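Local coordinates for protein DNA ligase (Aquifex aeolicus, PDB 3QWU) that probably joins nucleic acid ends as an ATP-dependent ligase, and binds adenosine and calcium ions in its nucleotidyltransferase-like domain, at residues His184-Gly189 against Lys206-Glu211; Gly189-Ser194 against Ile198-Glu203; Glu294-Glu297 against Lys301-Lys304; Gly360-Leu363 against Ile367-Asp370. All coordinates share one frame; numbering follows the deposited sequence.

Contact 1 of 4, residues His184-Gly189 against Lys206-Glu211; sequences HVEILG and KRFNEE. With ADN (adenosine), chain C.
With CG trans to its backbone N (chi1 169°) and the chain stretched out beyond, E186 carries its carboxylate to the rim of the F208 ring. OE1 lies near the ring plane, 3.8 Å from F208 CZ, and the carboxylate is turned 47° against the ring. L188 instead keeps CG beside its own N (chi1 -75°) and splits its two methyls between neighbours on the helix. CD2 meets F208 CZ at 4.0 Å from an oblique direction, while CD1 sits at the edge of the R207 guanidinium, 4.0 Å from NH2. The R207 chain bends at chi3, and its NE makes a long salt bridge to E211 OE2. E186 OE2 is 4.7 Å from R207 NH2, too far for a bond, though the opposite charges probably attract. F208 also packs against E79 of strand 75-80. On the strand side, V185, which does not touch the helix, sets CG2 3.5 Å from adenosine N6. The contact thus lays the end of helix 195-210 against the beginning of edge strand 187-191, next to the adenine pocket of a nucleotidyltransferase domain of the RNA ligase family.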
loop_
_atom_site.group_PDB
_atom_site.type_symbol
_atom_site.label_atom_id
_atom_site.label_comp_id
_atom_site.label_asym_id
_atom_site.label_seq_id
_atom_site.Cartn_x
_atom_site.Cartn_y
_atom_site.Cartn_z
ATOM N N HIS A 184 1.135 -18.191 -31.271
ATOM C CA HIS A 184 1.490 -16.775 -31.120
ATOM C C HIS A 184 0.371 -15.999 -30.423
ATOM O O HIS A 184 -0.764 -16.456 -30.351
ATOM C CB HIS A 184 1.709 -16.173 -32.499
ATOM C CG HIS A 184 0.507 -16.334 -33.378
ATOM N ND1 HIS A 184 0.399 -17.345 -34.308
ATOM C CD2 HIS A 184 -0.684 -15.689 -33.380
ATOM C CE1 HIS A 184 -0.794 -17.283 -34.878
ATOM N NE2 HIS A 184 -1.471 -16.286 -34.332
ATOM N N VAL A 185 0.697 -14.810 -29.922
ATOM C CA VAL A 185 -0.311 -13.945 -29.288
ATOM C C VAL A 185 -1.195 -13.466 -30.423
ATOM O O VAL A 185 -0.731 -13.424 -31.561
ATOM C CB VAL A 185 0.364 -12.776 -28.503
ATOM C CG1 VAL A 185 1.143 -13.323 -27.283
ATOM C CG2 VAL A 185 1.321 -11.968 -29.392
ATOM N N GLU A 186 -2.476 -13.198 -30.161
ATOM C CA GLU A 186 -3.379 -12.679 -31.181
ATOM C C GLU A 186 -2.833 -11.347 -31.665
ATOM O O GLU A 186 -2.405 -10.540 -30.852
ATOM C CB GLU A 186 -4.821 -12.494 -30.634
ATOM C CG GLU A 186 -5.754 -11.695 -31.612
ATOM C CD GLU A 186 -7.198 -11.545 -31.164
ATOM O OE1 GLU A 186 -7.484 -11.829 -29.999
ATOM O OE2 GLU A 186 -8.067 -11.119 -31.974
ATOM N N ILE A 187 -2.878 -11.096 -32.992
ATOM C CA ILE A 187 -2.449 -9.828 -33.547
ATOM C C ILE A 187 -3.704 -9.101 -33.964
ATOM O O ILE A 187 -4.496 -9.637 -34.758
ATOM C CB ILE A 187 -1.580 -9.970 -34.757
ATOM C CG1 ILE A 187 -0.419 -10.962 -34.539
ATOM C CG2 ILE A 187 -1.032 -8.580 -35.195
ATOM C CD1 ILE A 187 0.913 -10.370 -33.943
ATOM N N LEU A 188 -3.915 -7.890 -33.426
ATOM C CA LEU A 188 -5.138 -7.125 -33.723
ATOM C C LEU A 188 -5.021 -6.308 -34.994
ATOM O O LEU A 188 -6.029 -6.039 -35.650
ATOM C CB LEU A 188 -5.505 -6.199 -32.572
ATOM C CG LEU A 188 -6.110 -6.859 -31.339
ATOM C CD1 LEU A 188 -7.370 -7.689 -31.722
ATOM C CD2 LEU A 188 -5.072 -7.689 -30.495
ATOM N N GLY A 189 -3.776 -5.931 -35.314
ATOM C CA GLY A 189 -3.444 -5.268 -36.542
ATOM C C GLY A 189 -2.515 -4.086 -36.302
ATOM O O GLY A 189 -1.910 -3.931 -35.218
ATOM N N LYS A 206 -12.625 -2.616 -25.007
ATOM C CA LYS A 206 -13.933 -2.824 -24.464
ATOM C C LYS A 206 -14.304 -4.298 -24.603
ATOM O O LYS A 206 -14.821 -4.890 -23.678
ATOM C CB LYS A 206 -14.952 -1.965 -25.243
ATOM C CG LYS A 206 -16.393 -2.101 -24.761
ATOM C CD LYS A 206 -17.368 -1.695 -25.815
ATOM C CE LYS A 206 -18.795 -1.642 -25.288
ATOM N NZ LYS A 206 -19.697 -2.639 -25.956
ATOM N N ARG A 207 -14.031 -4.887 -25.773
ATOM C CA ARG A 207 -14.370 -6.292 -26.038
ATOM C C ARG A 207 -13.514 -7.257 -25.156
ATOM O O ARG A 207 -13.999 -8.115 -24.427
ATOM C CB ARG A 207 -14.228 -6.587 -27.537
ATOM C CG ARG A 207 -14.696 -7.992 -27.906
ATOM C CD ARG A 207 -14.577 -8.318 -29.357
ATOM N NE ARG A 207 -13.211 -8.488 -29.831
ATOM C CZ ARG A 207 -12.509 -7.597 -30.513
ATOM N NH1 ARG A 207 -13.005 -6.417 -30.843
ATOM N NH2 ARG A 207 -11.296 -7.915 -30.905
ATOM N N PHE A 208 -12.221 -7.019 -25.150
ATOM C CA PHE A 208 -11.303 -7.802 -24.356
ATOM C C PHE A 208 -11.713 -7.787 -22.899
ATOM O O PHE A 208 -11.682 -8.803 -22.170
ATOM C CB PHE A 208 -9.884 -7.152 -24.536
ATOM C CG PHE A 208 -9.070 -7.767 -25.597
ATOM C CD1 PHE A 208 -9.656 -8.355 -26.667
ATOM C CD2 PHE A 208 -7.701 -7.786 -25.493
ATOM C CE1 PHE A 208 -8.893 -8.990 -27.639
ATOM C CE2 PHE A 208 -6.899 -8.388 -26.481
ATOM C CZ PHE A 208 -7.495 -8.979 -27.561
ATOM N N ASN A 209 -12.035 -6.583 -22.446
ATOM C CA ASN A 209 -12.415 -6.379 -21.069
ATOM C C ASN A 209 -13.655 -7.203 -20.804
ATOM O O ASN A 209 -13.719 -7.878 -19.827
ATOM C CB ASN A 209 -12.707 -4.892 -20.726
ATOM C CG ASN A 209 -13.001 -4.702 -19.200
ATOM O OD1 ASN A 209 -12.226 -5.114 -18.344
ATOM N ND2 ASN A 209 -14.145 -4.221 -18.898
ATOM N N GLU A 210 -14.643 -7.129 -21.684
ATOM C CA GLU A 210 -15.816 -7.959 -21.521
ATOM C C GLU A 210 -15.500 -9.415 -21.622
ATOM O O GLU A 210 -16.178 -10.203 -20.999
ATOM C CB GLU A 210 -16.893 -7.593 -22.548
ATOM C CG GLU A 210 -17.518 -6.203 -22.335
ATOM C CD GLU A 210 -18.244 -5.654 -23.567
ATOM O OE1 GLU A 210 -18.227 -6.296 -24.626
ATOM O OE2 GLU A 210 -18.834 -4.556 -23.515
ATOM N N GLU A 211 -14.468 -9.793 -22.394
ATOM C CA GLU A 211 -14.074 -11.224 -22.550
ATOM C C GLU A 211 -13.098 -11.672 -21.457
ATOM O O GLU A 211 -12.618 -12.780 -21.465
ATOM C CB GLU A 211 -13.395 -11.453 -23.906
ATOM C CG GLU A 211 -14.300 -11.280 -25.152
ATOM C CD GLU A 211 -13.518 -11.314 -26.472
ATOM O OE1 GLU A 211 -12.282 -11.156 -26.413
ATOM O OE2 GLU A 211 -14.148 -11.487 -27.554
HETATM O "O5'" ADN C . 6.077 -6.615 -19.108
HETATM C "C5'" ADN C . 4.980 -7.101 -19.884
HETATM C "C4'" ADN C . 4.916 -8.620 -19.781
HETATM O "O4'" ADN C . 3.699 -9.148 -20.392
HETATM C "C3'" ADN C . 6.076 -9.263 -20.528
HETATM O "O3'" ADN C . 7.255 -9.463 -19.753
HETATM C "C2'" ADN C . 5.494 -10.571 -21.054
HETATM O "O2'" ADN C . 5.892 -11.664 -20.243
HETATM C "C1'" ADN C . 3.975 -10.420 -21.014
HETATM N N9 ADN C . 3.338 -10.424 -22.340
HETATM C C8 ADN C . 2.166 -11.048 -22.606
HETATM N N7 ADN C . 1.788 -10.897 -23.898
HETATM C C5 ADN C . 2.749 -10.118 -24.458
HETATM C C6 ADN C . 2.945 -9.540 -25.791
HETATM N N6 ADN C . 2.010 -9.818 -26.743
HETATM N N1 ADN C . 4.079 -8.809 -26.025
HETATM C C2 ADN C . 4.974 -8.562 -25.025
HETATM N N3 ADN C . 4.829 -9.040 -23.756
HETATM C C4 ADN C . 3.768 -9.816 -23.441
#

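Contact 2 of 4, residues Gly189-Ser194 against Ile198-Glu203; sequences GRFTAS and IKKIKE
I198 comes first on the helix, and its backbone N gives a hydrogen bond to S194 O (2.9 Å, N-H...O angle 161°). This is an i to i+4 bond at the start of helix 195-210, accepted by the carbonyl of S194, the N-cap residue. The I198 side chain folds back over the same carbonyl, with CG1 only 3.1 Å from S194 O, while its CD1 reaches the A193 backbone and loosely faces A193 CB. S194 also turns its hydroxyl to the first turn of the helix, where OG makes a weak bond to G197 N; the 2.5 Å approach of S194 OG to T192 OG1 is too short to be taken at face value. Two residues on, K200 uses the root of its chain, CB lying 4.0 Å from F191 CE1. I201 then makes the apolar contact with the F191 ring. Its CG1 stands over one face, 4.2 Å from the centroid and 18° off the normal, in a CH-pi contact displaced toward the ring's rim. Its CD1 passes on to F191 CB at 3.9 Å. F191 keeps CG anti to its carbonyl carbon (chi1 -66°), which turns the ring toward the helix. F75 of strand 75-80 touches both F191 and I201, and L67 of helix 63-70 touches both isoleucines. What results is a strand-to-helix connection with a serine N-cap, folding helix 195-210 back on edge strand 187-191 of the mixed sheet in the RNA ligase domain.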
loop_
_atom_site.group_PDB
_atom_site.type_symbol
_atom_site.label_atom_id
_atom_site.label_comp_id
_atom_site.label_asym_id
_atom_site.label_seq_id
_atom_site.Cartn_x
_atom_site.Cartn_y
_atom_site.Cartn_z
ATOM N N GLY A 189 -3.776 -5.931 -35.314
ATOM C CA GLY A 189 -3.444 -5.268 -36.542
ATOM C C GLY A 189 -2.515 -4.086 -36.302
ATOM O O GLY A 189 -1.910 -3.931 -35.218
ATOM N N ARG A 190 -2.397 -3.269 -37.341
ATOM C CA ARG A 190 -1.472 -2.153 -37.425
ATOM C C ARG A 190 -2.274 -0.886 -37.434
ATOM O O ARG A 190 -3.189 -0.740 -38.245
ATOM C CB ARG A 190 -0.692 -2.260 -38.732
ATOM C CG ARG A 190 0.331 -1.191 -38.929
ATOM C CD ARG A 190 1.186 -1.566 -40.049
ATOM N NE ARG A 190 2.408 -0.791 -40.091
ATOM C CZ ARG A 190 2.513 0.394 -40.652
ATOM N NH1 ARG A 190 1.447 0.966 -41.195
ATOM N NH2 ARG A 190 3.693 1.019 -40.646
ATOM N N PHE A 191 -1.938 0.032 -36.538
ATOM C CA PHE A 191 -2.810 1.182 -36.269
ATOM C C PHE A 191 -2.022 2.452 -36.173
ATOM O O PHE A 191 -0.803 2.408 -35.997
ATOM C CB PHE A 191 -3.592 0.992 -34.954
ATOM C CG PHE A 191 -4.586 -0.131 -34.999
ATOM C CD1 PHE A 191 -5.866 0.079 -35.482
ATOM C CD2 PHE A 191 -4.239 -1.402 -34.563
ATOM C CE1 PHE A 191 -6.781 -0.982 -35.558
ATOM C CE2 PHE A 191 -5.144 -2.445 -34.604
ATOM C CZ PHE A 191 -6.409 -2.243 -35.102
ATOM N N THR A 192 -2.752 3.573 -36.259
ATOM C CA THR A 192 -2.241 4.910 -35.928
ATOM C C THR A 192 -3.108 5.510 -34.852
ATOM O O THR A 192 -4.261 5.062 -34.668
ATOM C CB THR A 192 -2.326 5.879 -37.147
ATOM O OG1 THR A 192 -3.706 6.112 -37.444
ATOM C CG2 THR A 192 -1.651 5.294 -38.378
ATOM N N ALA A 193 -2.582 6.548 -34.182
ATOM C CA ALA A 193 -3.338 7.324 -33.179
ATOM C C ALA A 193 -4.317 8.348 -33.771
ATOM O O ALA A 193 -4.616 9.352 -33.144
ATOM C CB ALA A 193 -2.373 8.039 -32.173
ATOM N N SER A 194 -4.854 8.084 -34.948
ATOM C CA SER A 194 -5.859 8.957 -35.558
ATOM C C SER A 194 -7.221 8.836 -34.878
ATOM O O SER A 194 -7.417 8.030 -33.993
ATOM C CB SER A 194 -5.996 8.592 -37.032
ATOM O OG SER A 194 -5.938 7.175 -37.169
ATOM N N ILE A 198 -8.097 5.331 -33.024
ATOM C CA ILE A 198 -8.478 5.339 -31.635
ATOM C C ILE A 198 -9.833 4.715 -31.439
ATOM O O ILE A 198 -10.027 4.017 -30.442
ATOM C CB ILE A 198 -8.486 6.777 -31.041
ATOM C CG1 ILE A 198 -7.057 7.349 -31.015
ATOM C CG2 ILE A 198 -9.114 6.813 -29.642
ATOM C CD1 ILE A 198 -6.076 6.536 -30.178
ATOM N N LYS A 199 -10.789 4.951 -32.341
ATOM C CA LYS A 199 -12.110 4.357 -32.126
ATOM C C LYS A 199 -11.958 2.825 -32.140
ATOM O O LYS A 199 -12.512 2.152 -31.287
ATOM C CB LYS A 199 -13.149 4.788 -33.148
ATOM C CG LYS A 199 -14.045 5.989 -32.720
ATOM C CD LYS A 199 -13.384 7.414 -32.918
ATOM C CE LYS A 199 -14.372 8.519 -33.420
ATOM N NZ LYS A 199 -14.353 8.729 -34.941
ATOM N N LYS A 200 -11.171 2.293 -33.065
ATOM C CA LYS A 200 -11.062 0.841 -33.216
ATOM C C LYS A 200 -10.336 0.196 -32.029
ATOM O O LYS A 200 -10.810 -0.803 -31.460
ATOM C CB LYS A 200 -10.373 0.490 -34.511
ATOM C CG LYS A 200 -11.128 1.014 -35.742
ATOM C CD LYS A 200 -10.308 0.799 -37.020
ATOM C CE LYS A 200 -10.716 1.753 -38.104
ATOM N NZ LYS A 200 -9.903 1.577 -39.357
ATOM N N ILE A 201 -9.219 0.790 -31.626
ATOM C CA ILE A 201 -8.490 0.293 -30.474
ATOM C C ILE A 201 -9.342 0.333 -29.216
ATOM O O ILE A 201 -9.206 -0.511 -28.371
ATOM C CB ILE A 201 -7.180 1.093 -30.259
ATOM C CG1 ILE A 201 -6.271 0.915 -31.449
ATOM C CG2 ILE A 201 -6.447 0.655 -29.005
ATOM C CD1 ILE A 201 -5.190 1.894 -31.524
ATOM N N LYS A 202 -10.215 1.320 -29.070
ATOM C CA LYS A 202 -11.092 1.371 -27.875
ATOM C C LYS A 202 -12.159 0.305 -27.933
ATOM O O LYS A 202 -12.505 -0.263 -26.909
ATOM C CB LYS A 202 -11.745 2.743 -27.678
ATOM C CG LYS A 202 -10.775 3.738 -27.120
ATOM C CD LYS A 202 -11.249 5.200 -27.082
ATOM C CE LYS A 202 -12.260 5.511 -25.991
ATOM N NZ LYS A 202 -11.844 6.745 -25.210
ATOM N N GLU A 203 -12.687 0.030 -29.115
ATOM C CA GLU A 203 -13.632 -1.060 -29.232
ATOM C C GLU A 203 -12.925 -2.388 -28.834
ATOM O O GLU A 203 -13.506 -3.233 -28.127
ATOM C CB GLU A 203 -14.200 -1.106 -30.631
ATOM C CG GLU A 203 -15.137 -2.281 -30.928
ATOM C CD GLU A 203 -16.421 -2.318 -30.059
ATOM O OE1 GLU A 203 -17.208 -1.320 -30.091
ATOM O OE2 GLU A 203 -16.638 -3.367 -29.347
#

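Contact 3 of 4, residues Glu294-Glu297 against Lys301-Lys304; sequences EQFE and KVYK
Q295 and Y303 form the tight half of this contact, joined by two hydrogen bonds and a stack. The Q295 chain runs straight out from the helix, and its amide spans the backbone of Y303. Y303 N donates to Q295 OE1 at 2.9 Å, nearly straight at 169° but from above the carbonyl plane. In return Q295 NE2 donates to Y303 O, also at 2.9 Å, with that oxygen almost in the amide plane. One side chain therefore grips both polar backbone atoms of a single residue. The same amide lies over the Y303 ring, NE2 3.6 Å above its centre and the two planes 21° apart; chi1 of 66° swings the ring under it. Here helix 276-299 turns back into strand 303-310, an outer strand of the three-stranded antiparallel sheet in the C-terminal region, and the glutamine holds that strand's first residue. K245 NZ adds a hydrogen bond to Y303 O and a weak one to Q295 OE1. Packing is sparser around F296, whose CB touches V302 CG2 at 3.9 Å while V302 itself is buried against L359 of helix 353-363. K301 marks the solvent side: its backbone O approaches F296 CA at 3.9 Å, but its CB points away from the helix, and the exposed side chain rests on V351 and Q331 of the sheet.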
loop_
_atom_site.group_PDB
_atom_site.type_symbol
_atom_site.label_atom_id
_atom_site.label_comp_id
_atom_site.label_asym_id
_atom_site.label_seq_id
_atom_site.Cartn_x
_atom_site.Cartn_y
_atom_site.Cartn_z
ATOM N N GLU A 294 -11.771 -17.057 5.718
ATOM C CA GLU A 294 -12.493 -18.368 5.711
ATOM C C GLU A 294 -11.486 -19.539 5.627
ATOM O O GLU A 294 -11.674 -20.531 6.322
ATOM C CB GLU A 294 -13.518 -18.484 4.570
ATOM C CG GLU A 294 -14.859 -17.711 4.840
ATOM C CD GLU A 294 -15.619 -17.393 3.545
ATOM O OE1 GLU A 294 -15.040 -17.535 2.466
ATOM O OE2 GLU A 294 -16.793 -17.003 3.597
ATOM N N GLN A 295 -10.451 -19.417 4.785
ATOM C CA GLN A 295 -9.512 -20.504 4.621
ATOM C C GLN A 295 -8.719 -20.699 5.933
ATOM O O GLN A 295 -8.539 -21.848 6.387
ATOM C CB GLN A 295 -8.591 -20.273 3.440
ATOM C CG GLN A 295 -7.653 -21.432 3.110
ATOM C CD GLN A 295 -6.526 -21.085 2.110
ATOM O OE1 GLN A 295 -5.776 -20.094 2.271
ATOM N NE2 GLN A 295 -6.385 -21.927 1.088
ATOM N N PHE A 296 -8.317 -19.591 6.552
ATOM C CA PHE A 296 -7.668 -19.634 7.848
ATOM C C PHE A 296 -8.512 -20.304 8.921
ATOM O O PHE A 296 -7.985 -21.096 9.714
ATOM C CB PHE A 296 -7.287 -18.245 8.370
ATOM C CG PHE A 296 -6.600 -18.303 9.693
ATOM C CD1 PHE A 296 -7.253 -17.946 10.854
ATOM C CD2 PHE A 296 -5.321 -18.847 9.794
ATOM C CE1 PHE A 296 -6.622 -18.055 12.097
ATOM C CE2 PHE A 296 -4.698 -18.964 11.014
ATOM C CZ PHE A 296 -5.343 -18.551 12.178
ATOM N N GLU A 297 -9.804 -19.971 8.983
ATOM C CA GLU A 297 -10.685 -20.603 9.966
ATOM C C GLU A 297 -10.876 -22.091 9.718
ATOM O O GLU A 297 -10.961 -22.867 10.656
ATOM C CB GLU A 297 -12.056 -19.920 10.032
ATOM C CG GLU A 297 -12.016 -18.562 10.637
ATOM C CD GLU A 297 -11.702 -18.570 12.127
ATOM O OE1 GLU A 297 -12.501 -19.135 12.922
ATOM O OE2 GLU A 297 -10.670 -17.985 12.513
ATOM N N LYS A 301 -4.321 -22.310 8.157
ATOM C CA LYS A 301 -3.210 -21.832 7.346
ATOM C C LYS A 301 -3.783 -21.002 6.191
ATOM O O LYS A 301 -4.874 -21.309 5.642
ATOM C CB LYS A 301 -2.454 -22.995 6.661
ATOM C CG LYS A 301 -1.756 -23.978 7.532
ATOM C CD LYS A 301 -0.371 -23.487 8.029
ATOM C CE LYS A 301 0.437 -24.606 8.715
ATOM N NZ LYS A 301 1.912 -24.325 8.573
ATOM N N VAL A 302 -3.034 -19.993 5.765
ATOM C CA VAL A 302 -3.403 -19.263 4.555
ATOM C C VAL A 302 -2.406 -19.625 3.440
ATOM O O VAL A 302 -1.206 -19.391 3.555
ATOM C CB VAL A 302 -3.426 -17.757 4.779
ATOM C CG1 VAL A 302 -3.643 -17.025 3.418
ATOM C CG2 VAL A 302 -4.469 -17.408 5.777
ATOM N N TYR A 303 -2.921 -20.202 2.367
ATOM C CA TYR A 303 -2.068 -20.743 1.333
ATOM C C TYR A 303 -2.787 -20.791 -0.034
ATOM O O TYR A 303 -4.031 -20.796 -0.083
ATOM C CB TYR A 303 -1.604 -22.158 1.762
ATOM C CG TYR A 303 -2.708 -23.194 1.850
ATOM C CD1 TYR A 303 -3.330 -23.473 3.052
ATOM C CD2 TYR A 303 -3.108 -23.926 0.727
ATOM C CE1 TYR A 303 -4.349 -24.426 3.144
ATOM C CE2 TYR A 303 -4.128 -24.888 0.821
ATOM C CZ TYR A 303 -4.729 -25.113 2.033
ATOM O OH TYR A 303 -5.708 -26.057 2.154
ATOM N N LYS A 304 -2.005 -20.818 -1.115
ATOM C CA LYS A 304 -2.517 -21.068 -2.484
ATOM C C LYS A 304 -2.042 -22.426 -2.953
ATOM O O LYS A 304 -0.900 -22.750 -2.747
ATOM C CB LYS A 304 -1.999 -20.031 -3.478
ATOM C CG LYS A 304 -2.462 -18.611 -3.246
ATOM C CD LYS A 304 -2.428 -17.791 -4.558
ATOM C CE LYS A 304 -2.142 -16.317 -4.354
ATOM N NZ LYS A 304 -2.357 -15.636 -5.597
#

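Contact 4 of 4, residues Gly360-Leu363 against Ile367-Asp370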
loop_
_atom_site.group_PDB
_atom_site.type_symbol
_atom_site.label_atom_id
_atom_site.label_comp_id
_atom_site.label_asym_id
_atom_site.label_seq_id
_atom_site.Cartn_x
_atom_site.Cartn_y
_atom_site.Cartn_z
ATOM N N GLY A 360 -4.277 -15.014 12.492
ATOM C CA GLY A 360 -4.343 -15.688 13.769
ATOM C C GLY A 360 -4.289 -14.738 14.957
ATOM O O GLY A 360 -4.986 -14.951 15.996
ATOM N N HIS A 361 -3.453 -13.708 14.834
ATOM C CA HIS A 361 -3.255 -12.763 15.932
ATOM C C HIS A 361 -4.486 -11.867 16.101
ATOM O O HIS A 361 -4.966 -11.668 17.194
ATOM C CB HIS A 361 -1.970 -11.940 15.713
ATOM C CG HIS A 361 -1.697 -10.939 16.802
ATOM N ND1 HIS A 361 -1.299 -11.304 18.070
ATOM C CD2 HIS A 361 -1.804 -9.585 16.818
ATOM C CE1 HIS A 361 -1.158 -10.218 18.817
ATOM N NE2 HIS A 361 -1.451 -9.160 18.075
ATOM N N LEU A 362 -5.014 -11.366 14.987
ATOM C CA LEU A 362 -6.196 -10.541 15.002
ATOM C C LEU A 362 -7.472 -11.308 15.336
ATOM O O LEU A 362 -8.259 -10.834 16.163
ATOM C CB LEU A 362 -6.380 -9.878 13.662
ATOM C CG LEU A 362 -5.210 -9.083 13.135
ATOM C CD1 LEU A 362 -5.624 -8.476 11.810
ATOM C CD2 LEU A 362 -4.808 -8.041 14.157
ATOM N N LEU A 363 -7.674 -12.479 14.719
ATOM C CA LEU A 363 -8.879 -13.309 14.963
ATOM C C LEU A 363 -9.038 -13.834 16.393
ATOM O O LEU A 363 -10.144 -14.050 16.846
ATOM C CB LEU A 363 -8.949 -14.502 13.991
ATOM C CG LEU A 363 -9.304 -14.098 12.566
ATOM C CD1 LEU A 363 -9.184 -15.304 11.738
ATOM C CD2 LEU A 363 -10.703 -13.524 12.476
ATOM N N ILE A 367 -3.859 -7.349 19.735
ATOM C CA ILE A 367 -3.634 -5.927 19.697
ATOM C C ILE A 367 -2.581 -5.618 18.611
ATOM O O ILE A 367 -1.579 -6.314 18.508
ATOM C CB ILE A 367 -3.202 -5.467 21.145
ATOM C CG1 ILE A 367 -4.079 -4.325 21.640
ATOM C CG2 ILE A 367 -1.722 -5.129 21.269
ATOM C CD1 ILE A 367 -4.134 -4.256 23.134
ATOM N N VAL A 368 -2.838 -4.613 17.782
ATOM C CA VAL A 368 -1.868 -4.134 16.815
ATOM C C VAL A 368 -1.531 -2.668 17.115
ATOM O O VAL A 368 -2.410 -1.808 17.084
ATOM C CB VAL A 368 -2.399 -4.263 15.369
ATOM C CG1 VAL A 368 -1.477 -3.554 14.366
ATOM C CG2 VAL A 368 -2.532 -5.736 15.000
ATOM N N TYR A 369 -0.266 -2.393 17.422
ATOM C CA TYR A 369 0.210 -1.025 17.541
ATOM C C TYR A 369 0.466 -0.472 16.180
ATOM O O TYR A 369 1.525 -0.697 15.601
ATOM C CB TYR A 369 1.467 -0.950 18.398
ATOM C CG TYR A 369 1.144 -1.398 19.775
ATOM C CD1 TYR A 369 0.605 -0.520 20.699
ATOM C CD2 TYR A 369 1.282 -2.719 20.139
ATOM C CE1 TYR A 369 0.261 -0.948 21.988
ATOM C CE2 TYR A 369 0.938 -3.151 21.421
ATOM C CZ TYR A 369 0.425 -2.262 22.322
ATOM O OH TYR A 369 0.100 -2.706 23.571
ATOM N N ASP A 370 -0.592 0.119 15.623
ATOM C CA ASP A 370 -0.532 1.213 14.650
ATOM C C ASP A 370 -1.873 1.422 13.967
ATOM O O ASP A 370 -2.436 0.518 13.302
ATOM C CB ASP A 370 0.599 1.067 13.627
ATOM C CG ASP A 370 1.902 1.756 14.092
ATOM O OD1 ASP A 370 2.927 1.601 13.376
ATOM O OD2 ASP A 370 1.911 2.435 15.164
ATOM O OXT ASP A 370 -2.399 2.538 14.116
#
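A short turn at the C terminus brings the chain back from helix 353-363 to a brief, weakly bonded strand at about 367-368, and that strand pairs antiparallel with a strand of the second subunit, so the sheet continues across the dimer interface. Within the chain, H361 and L362 hold the strand to the last turn of the helix. The CB-CG bond of H361 points directly opposite the main-chain nitrogen (chi1 180°), which projects the imidazole toward I367, and NE2 donates to I367 O at 2.9 Å along a nearly straight path of 165°. The oxygen lies in the plane of the ring, whereas NE2 stands 42° out of the I367 carbonyl plane, so the bond misses the usual lone-pair direction. A donor at NE2 implies that this nitrogen is probably protonated. The CB of I367 points away from the helix, and its side chain packs on Q70 of the second subunit, whose L264 packs on both L362 and L363. At the tail, Y369 centres an inverse gamma turn, closed by a weak bond from D370 N to V368 O, and the terminal carboxylate of D370 makes a salt bridge through OXT with R59 of the second subunit. Beside the histidine's hydrogen bond the remaining contact is apolar: CG2 of V368 meets the end of the neighbouring leucine, at 3.3 Å from L362 CD2.

Overall arrangement
From the N terminus, strand 187-191 enters contact 1 and passes through G189 straight into contact 2. Contact 2 closes the short loop into helix 195-210 inside the wider loop of contact 1, which closes only at the helix's far end; together they hold both ends of that helix to the edge strand of the adenosine-binding domain. Contacts 3 and 4 follow in series, in the C-terminal part of the chain. Contact 3 closes the turn from helix 276-299 into strand 303-310, and contact 4 the turn after helix 353-363. These two touch, F296 and E297 packing on L363, whereas the centres of contacts 1 and 3 are about 35 Å apart.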